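Local structure of VP5 (Halorubrum pleomorphic virus 6, 6QGL) at residues T308-D313 and T448-V453; G330-G335 and S462-T467. The protein probably drives fusion of the viral envelope with the archaeal host membrane, as a membrane-anchored envelope protein. All coordinates share one frame; numbering follows the deposited sequence.

How the interactions relate
Interaction 1 pairs strand 447-454 with strand 305-311 near one end of an antiparallel sheet to which strand 337-338 also belongs; interaction 2 joins two loops beside it, and the centres of the two contacts lie about 12 Å apart. The two touch directly: G335 N lies 2.7 Å from V449 O, a probable hydrogen bond, and L452 CD1 packs 3.4 Å from both S462 O and L332 O. V449 CB also lies 3.6 Å from S333 O. Along the chain the segments alternate, 308-313, 330-335, 448-453, 462-467, which interlaces the strands with their loops.

Interaction 1 of 2, residues T308-D313 and T448-V453; sequences TITIQD and TVDKLV
T310 and T448 form an antiparallel hydrogen-bonded pair: T310 N donates to T448 O and T448 N to T310 O, each over 3.0 Å. Their side chains lie side by side on one face of the sheet, and T448 OG1 adds a weak bond of 3.4 Å to T310 O, which thus takes two donors from the same residue. T310 has OG1 anti to its backbone N (chi1 -168°), turned to T317 OG1 and A316 O, its hydrogen-bonding partners outside the pair, while the methyl CG2 faces T448 and the D450 carboxylate. The extended amide end of Q312 crosses T448 CG2 roughly at a right angle. On the opposite face the non-hydrogen-bonded pair I309 and V449 meets through branches, I309 CD1 lying 3.7 Å from V449 CG2; F322 and F447 pack against I309 there. Further along, D450 N donates to T308 O over 2.8 Å and T308 N to K451 O over 3.0 Å, the latter almost straight at 171°. The aliphatic chain of K451 lies obliquely over T308, with K451 CE 3.5 Å from T308 OG1. These last two backbone bonds, which set T308 against both D450 and K451, and the helix-like backbone angles of D450 are consistent with a classic beta bulge in strand 447-454 of the antiparallel sheet, one that swings the D450 side chain toward strand 305-311.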
ATOM      1  N   THR A 308       4.811 -21.970   0.889  1.00 96.31           N
ATOM      2  CA  THR A 308       3.671 -22.173   1.781  1.00 94.95           C
ATOM      3  C   THR A 308       4.133 -21.579   3.109  1.00 98.40           C
ATOM      4  O   THR A 308       5.064 -22.090   3.734  1.00 99.09           O
ATOM      5  CB  THR A 308       3.243 -23.649   1.830  1.00103.75           C
ATOM      6  OG1 THR A 308       3.052 -24.130   0.498  1.00104.49           O
ATOM      7  CG2 THR A 308       1.965 -23.859   2.622  1.00100.78           C
ATOM      8  N   ILE A 309       3.545 -20.441   3.474  1.00 93.83           N
ATOM      9  CA  ILE A 309       3.889 -19.662   4.666  1.00 93.75           C
ATOM     10  C   ILE A 309       2.861 -19.877   5.758  1.00 97.34           C
ATOM     11  O   ILE A 309       1.704 -20.151   5.453  1.00 95.95           O
ATOM     12  CB  ILE A 309       3.991 -18.154   4.247  1.00 96.09           C
ATOM     13  CG1 ILE A 309       5.044 -17.930   3.148  1.00 97.18           C
ATOM     14  CG2 ILE A 309       4.199 -17.180   5.420  1.00 96.74           C
ATOM     15  CD1 ILE A 309       6.409 -18.441   3.426  1.00106.96           C
ATOM     16  N   THR A 310       3.276 -19.737   7.027  1.00 94.89           N
ATOM     17  CA  THR A 310       2.375 -19.799   8.169  1.00 94.40           C
ATOM     18  C   THR A 310       2.771 -18.703   9.183  1.00 98.90           C
ATOM     19  O   THR A 310       3.932 -18.590   9.574  1.00 99.70           O
ATOM     20  CB  THR A 310       2.198 -21.213   8.757  1.00104.38           C
ATOM     21  OG1 THR A 310       1.095 -21.189   9.661  1.00103.74           O
ATOM     22  CG2 THR A 310       3.410 -21.745   9.474  1.00105.25           C
ATOM     23  N   ILE A 311       1.785 -17.866   9.540  1.00 94.95           N
ATOM     24  CA  ILE A 311       1.920 -16.732  10.457  1.00 95.60           C
ATOM     25  C   ILE A 311       1.871 -17.247  11.892  1.00101.07           C
ATOM     26  O   ILE A 311       0.900 -17.898  12.274  1.00 99.98           O
ATOM     27  CB  ILE A 311       0.832 -15.651  10.154  1.00 97.63           C
ATOM     28  CG1 ILE A 311       0.677 -15.357   8.620  1.00 96.97           C
ATOM     29  CG2 ILE A 311       1.058 -14.358  10.963  1.00 99.42           C
ATOM     30  CD1 ILE A 311       1.976 -14.953   7.760  1.00104.51           C
ATOM     31  N   GLN A 312       2.922 -16.968  12.674  1.00 99.89           N
ATOM     32  CA  GLN A 312       3.057 -17.444  14.053  1.00101.50           C
ATOM     33  C   GLN A 312       1.916 -17.036  14.989  1.00105.55           C
ATOM     34  O   GLN A 312       1.332 -17.908  15.633  1.00105.12           O
ATOM     35  CB  GLN A 312       4.409 -17.030  14.642  1.00105.09           C
ATOM     36  CG  GLN A 312       5.609 -17.672  13.951  1.00122.63           C
ATOM     37  CD  GLN A 312       6.923 -17.288  14.592  1.00146.14           C
ATOM     38  OE1 GLN A 312       6.978 -16.606  15.627  1.00142.23           O
ATOM     39  NE2 GLN A 312       8.018 -17.722  13.991  1.00141.09           N
ATOM     40  N   ASP A 313       1.604 -15.730  15.067  1.00102.24           N
ATOM     41  CA  ASP A 313       0.554 -15.205  15.944  1.00102.33           C
ATOM     42  C   ASP A 313      -0.860 -15.650  15.565  1.00104.19           C
ATOM     43  O   ASP A 313      -1.629 -16.034  16.449  1.00103.95           O
ATOM     44  CB  ASP A 313       0.625 -13.674  16.021  1.00105.06           C
ATOM     45  CG  ASP A 313       1.826 -13.129  16.761  1.00118.55           C
ATOM     46  OD1 ASP A 313       2.468 -13.903  17.509  1.00120.62           O
ATOM     47  OD2 ASP A 313       2.117 -11.925  16.607  1.00125.29           O
ATOM     48  N   THR A 448       6.841 -18.282   9.160  1.00 99.12           N
ATOM     49  CA  THR A 448       7.682 -19.470   9.003  1.00101.10           C
ATOM     50  C   THR A 448       7.419 -20.067   7.620  1.00105.50           C
ATOM     51  O   THR A 448       6.258 -20.231   7.230  1.00103.48           O
ATOM     52  CB  THR A 448       7.501 -20.486  10.156  1.00110.73           C
ATOM     53  OG1 THR A 448       6.207 -21.062  10.094  1.00109.23           O
ATOM     54  CG2 THR A 448       7.660 -19.874  11.513  1.00110.37           C
ATOM     55  N   VAL A 449       8.496 -20.352   6.871  1.00104.45           N
ATOM     56  CA  VAL A 449       8.418 -20.934   5.530  1.00104.65           C
ATOM     57  C   VAL A 449       8.278 -22.450   5.704  1.00111.45           C
ATOM     58  O   VAL A 449       9.237 -23.104   6.106  1.00113.12           O
ATOM     59  CB  VAL A 449       9.634 -20.543   4.638  1.00109.40           C
ATOM     60  CG1 VAL A 449       9.485 -21.091   3.220  1.00109.14           C
ATOM     61  CG2 VAL A 449       9.844 -19.029   4.610  1.00108.22           C
ATOM     62  N   ASP A 450       7.072 -22.994   5.455  1.00108.18           N
ATOM     63  CA  ASP A 450       6.795 -24.426   5.609  1.00109.65           C
ATOM     64  C   ASP A 450       7.485 -25.253   4.532  1.00117.01           C
ATOM     65  O   ASP A 450       8.325 -26.097   4.853  1.00118.69           O
ATOM     66  CB  ASP A 450       5.278 -24.708   5.632  1.00109.69           C
ATOM     67  CG  ASP A 450       4.524 -24.022   6.752  1.00117.33           C
ATOM     68  OD1 ASP A 450       4.996 -24.080   7.908  1.00118.64           O
ATOM     69  OD2 ASP A 450       3.448 -23.447   6.476  1.00121.02           O
ATOM     70  N   LYS A 451       7.144 -24.998   3.257  1.00114.38           N
ATOM     71  CA  LYS A 451       7.707 -25.702   2.108  1.00116.64           C
ATOM     72  C   LYS A 451       7.894 -24.778   0.904  1.00121.68           C
ATOM     73  O   LYS A 451       7.174 -23.784   0.765  1.00119.16           O
ATOM     74  CB  LYS A 451       6.858 -26.944   1.740  1.00119.72           C
ATOM     75  CG  LYS A 451       5.429 -26.646   1.278  1.00131.70           C
ATOM     76  CD  LYS A 451       4.665 -27.906   0.905  1.00142.43           C
ATOM     77  CE  LYS A 451       3.268 -27.589   0.430  1.00151.08           C
ATOM     78  NZ  LYS A 451       2.513 -28.815   0.066  1.00161.06           N
ATOM     79  N   LEU A 452       8.865 -25.117   0.040  1.00121.59           N
ATOM     80  CA  LEU A 452       9.167 -24.393  -1.192  1.00121.83           C
ATOM     81  C   LEU A 452       8.997 -25.351  -2.369  1.00128.99           C
ATOM     82  O   LEU A 452       9.782 -26.288  -2.529  1.00130.97           O
ATOM     83  CB  LEU A 452      10.579 -23.779  -1.154  1.00122.82           C
ATOM     84  CG  LEU A 452      10.757 -22.550  -0.261  1.00125.98           C
ATOM     85  CD1 LEU A 452      12.210 -22.355   0.110  1.00127.79           C
ATOM     86  CD2 LEU A 452      10.216 -21.304  -0.929  1.00126.24           C
ATOM     87  N   VAL A 453       7.932 -25.138  -3.154  1.00125.84           N
ATOM     88  CA  VAL A 453       7.547 -25.969  -4.294  1.00127.85           C
ATOM     89  C   VAL A 453       8.038 -25.350  -5.604  1.00133.78           C
ATOM     90  O   VAL A 453       7.688 -24.206  -5.900  1.00131.49           O
ATOM     91  CB  VAL A 453       5.999 -26.198  -4.309  1.00130.52           C
ATOM     92  CG1 VAL A 453       5.556 -27.037  -5.504  1.00132.12           C
ATOM     93  CG2 VAL A 453       5.513 -26.835  -3.011  1.00129.83           C
TER

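Interaction 2 of 2, residues G330-G335 and S462-T467; sequences GPLSAG and SSTSFT
L332 N donates to the hydroxyl of T464, 2.8 Å from OG1. A334 N donates to the carbonyl of S462, 2.8 Å from O, and this bond is the straighter of the two at 167°. Between these two bonds the hydroxyls of S333 and S463 meet tip to tip, OG to OG at 3.0 Å; either may be the donor. T464 reaches L332 because its CB points to the other loop and OG1 stands between its own backbone N and carbonyl carbon (chi1 51°); the methyl CG2 then lies beside the carbonyl of L332, 3.3 Å from O. S462 O takes a second, softer approach from S333 CA, a CA-H...O contact of 3.2 Å, so one carbonyl holds two successive residues of the facing loop. The two pieces run roughly antiparallel, their directions 144° apart, yet neither is a regular strand: one of the two backbone N-H groups is met by a side-chain hydroxyl, T464 OG1, in place of a carbonyl. Segment 330-335 lies in the loop between strands 317-324 and 337-338 of the six-stranded sheet; segment 462-467 follows strand 447-454 on the way to helix 480-496. The contact thus joins the chain leaving strand 447-454 to the loop that enters the neighbouring edge strand 337-338. Packing is slight by comparison. P331 CB rests 4.0 Å from S463 CB at the exposed margin. On the buried side, L332 sends CD1 to the edge of the F466 ring, near its plane, 4.1 Å from CZ, the two side chains slanting across each other. F322 of strand 317-324 lies against both L332 and F466, and L324, P300 and D302 touch the F466 side chain as well. Neighbouring bonds fix the two loops separately: S333 N to Y338 OH, and S465 N to the carboxylate of D302.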
ATOM      1  N   GLY A 330      19.020 -12.051   2.543  1.00103.62           N
ATOM      2  CA  GLY A 330      19.367 -13.463   2.501  1.00105.41           C
ATOM      3  C   GLY A 330      18.329 -14.399   1.917  1.00109.14           C
ATOM      4  O   GLY A 330      17.179 -14.000   1.690  1.00106.83           O
ATOM      5  N   PRO A 331      18.710 -15.676   1.679  1.00107.64           N
ATOM      6  CA  PRO A 331      17.733 -16.639   1.152  1.00106.90           C
ATOM      7  C   PRO A 331      16.695 -17.018   2.206  1.00110.24           C
ATOM      8  O   PRO A 331      17.028 -17.135   3.388  1.00111.07           O
ATOM      9  CB  PRO A 331      18.593 -17.835   0.739  1.00111.10           C
ATOM     10  CG  PRO A 331      19.801 -17.754   1.593  1.00117.60           C
ATOM     11  CD  PRO A 331      20.032 -16.303   1.901  1.00111.91           C
ATOM     12  N   LEU A 332      15.433 -17.164   1.780  1.00104.94           N
ATOM     13  CA  LEU A 332      14.338 -17.556   2.661  1.00103.96           C
ATOM     14  C   LEU A 332      14.204 -19.074   2.572  1.00109.07           C
ATOM     15  O   LEU A 332      13.592 -19.602   1.641  1.00108.05           O
ATOM     16  CB  LEU A 332      13.024 -16.824   2.308  1.00101.53           C
ATOM     17  CG  LEU A 332      13.024 -15.295   2.464  1.00105.10           C
ATOM     18  CD1 LEU A 332      11.882 -14.672   1.700  1.00103.26           C
ATOM     19  CD2 LEU A 332      12.966 -14.876   3.927  1.00108.06           C
ATOM     20  N   SER A 333      14.860 -19.769   3.512  1.00107.72           N
ATOM     21  CA  SER A 333      14.913 -21.228   3.579  1.00109.27           C
ATOM     22  C   SER A 333      13.686 -21.849   4.244  1.00111.94           C
ATOM     23  O   SER A 333      13.113 -21.256   5.160  1.00110.29           O
ATOM     24  CB  SER A 333      16.182 -21.680   4.294  1.00115.80           C
ATOM     25  OG  SER A 333      17.343 -21.107   3.714  1.00125.22           O
ATOM     26  N   ALA A 334      13.299 -23.055   3.786  1.00109.16           N
ATOM     27  CA  ALA A 334      12.172 -23.811   4.332  1.00108.35           C
ATOM     28  C   ALA A 334      12.556 -24.394   5.694  1.00113.85           C
ATOM     29  O   ALA A 334      13.681 -24.870   5.873  1.00115.95           O
ATOM     30  CB  ALA A 334      11.765 -24.919   3.373  1.00109.69           C
ATOM     31  N   GLY A 335      11.627 -24.312   6.642  1.00109.06           N
ATOM     32  CA  GLY A 335      11.808 -24.769   8.015  1.00110.28           C
ATOM     33  C   GLY A 335      12.261 -23.667   8.953  1.00113.85           C
ATOM     34  O   GLY A 335      12.250 -23.848  10.175  1.00114.48           O
ATOM     35  N   SER A 462      15.231 -26.380  -0.668  1.00133.93           N
ATOM     36  CA  SER A 462      15.654 -25.844   0.623  1.00132.73           C
ATOM     37  C   SER A 462      15.556 -24.315   0.709  1.00131.94           C
ATOM     38  O   SER A 462      14.923 -23.815   1.635  1.00129.74           O
ATOM     39  CB  SER A 462      17.069 -26.308   0.961  1.00139.67           C
ATOM     40  OG  SER A 462      17.142 -27.720   1.063  1.00151.23           O
ATOM     41  N   SER A 463      16.174 -23.578  -0.244  1.00126.77           N
ATOM     42  CA  SER A 463      16.208 -22.108  -0.253  1.00123.59           C
ATOM     43  C   SER A 463      15.520 -21.452  -1.467  1.00123.07           C
ATOM     44  O   SER A 463      15.030 -22.150  -2.359  1.00122.93           O
ATOM     45  CB  SER A 463      17.651 -21.617  -0.150  1.00128.83           C
ATOM     46  OG  SER A 463      18.299 -22.097   1.017  1.00140.10           O
ATOM     47  N   THR A 464      15.496 -20.098  -1.483  1.00115.96           N
ATOM     48  CA  THR A 464      14.930 -19.253  -2.543  1.00113.04           C
ATOM     49  C   THR A 464      16.039 -18.592  -3.373  1.00115.41           C
ATOM     50  O   THR A 464      17.148 -18.389  -2.872  1.00116.24           O
ATOM     51  CB  THR A 464      14.043 -18.142  -1.948  1.00118.09           C
ATOM     52  OG1 THR A 464      14.750 -17.446  -0.923  1.00117.57           O
ATOM     53  CG2 THR A 464      12.713 -18.651  -1.440  1.00115.63           C
ATOM     54  N   SER A 465      15.725 -18.230  -4.628  1.00109.38           N
ATOM     55  CA  SER A 465      16.640 -17.535  -5.531  1.00108.59           C
ATOM     56  C   SER A 465      15.895 -16.389  -6.209  1.00108.03           C
ATOM     57  O   SER A 465      14.958 -16.618  -6.981  1.00106.96           O
ATOM     58  CB  SER A 465      17.244 -18.492  -6.554  1.00114.41           C
ATOM     59  OG  SER A 465      18.309 -17.877  -7.259  1.00123.19           O
ATOM     60  N   PHE A 466      16.286 -15.152  -5.874  1.00101.84           N
ATOM     61  CA  PHE A 466      15.673 -13.937  -6.402  1.00 98.97           C
ATOM     62  C   PHE A 466      16.400 -13.438  -7.634  1.00101.34           C
ATOM     63  O   PHE A 466      17.617 -13.600  -7.742  1.00102.30           O
ATOM     64  CB  PHE A 466      15.600 -12.850  -5.318  1.00 99.51           C
ATOM     65  CG  PHE A 466      14.614 -13.183  -4.225  1.00100.53           C
ATOM     66  CD1 PHE A 466      14.998 -13.943  -3.126  1.00104.84           C
ATOM     67  CD2 PHE A 466      13.293 -12.764  -4.308  1.00101.22           C
ATOM     68  CE1 PHE A 466      14.075 -14.284  -2.135  1.00105.35           C
ATOM     69  CE2 PHE A 466      12.373 -13.095  -3.311  1.00103.65           C
ATOM     70  CZ  PHE A 466      12.772 -13.846  -2.228  1.00102.81           C
ATOM     71  N   THR A 467      15.643 -12.857  -8.579  1.00 95.30           N
ATOM     72  CA  THR A 467      16.180 -12.323  -9.832  1.00 94.57           C
ATOM     73  C   THR A 467      15.662 -10.920 -10.124  1.00 94.65           C
ATOM     74  O   THR A 467      14.512 -10.596  -9.810  1.00 92.84           O
ATOM     75  CB  THR A 467      15.904 -13.266 -11.019  1.00104.15           C
ATOM     76  OG1 THR A 467      14.515 -13.593 -11.062  1.00102.94           O
ATOM     77  CG2 THR A 467      16.754 -14.533 -10.985  1.00105.56           C
TER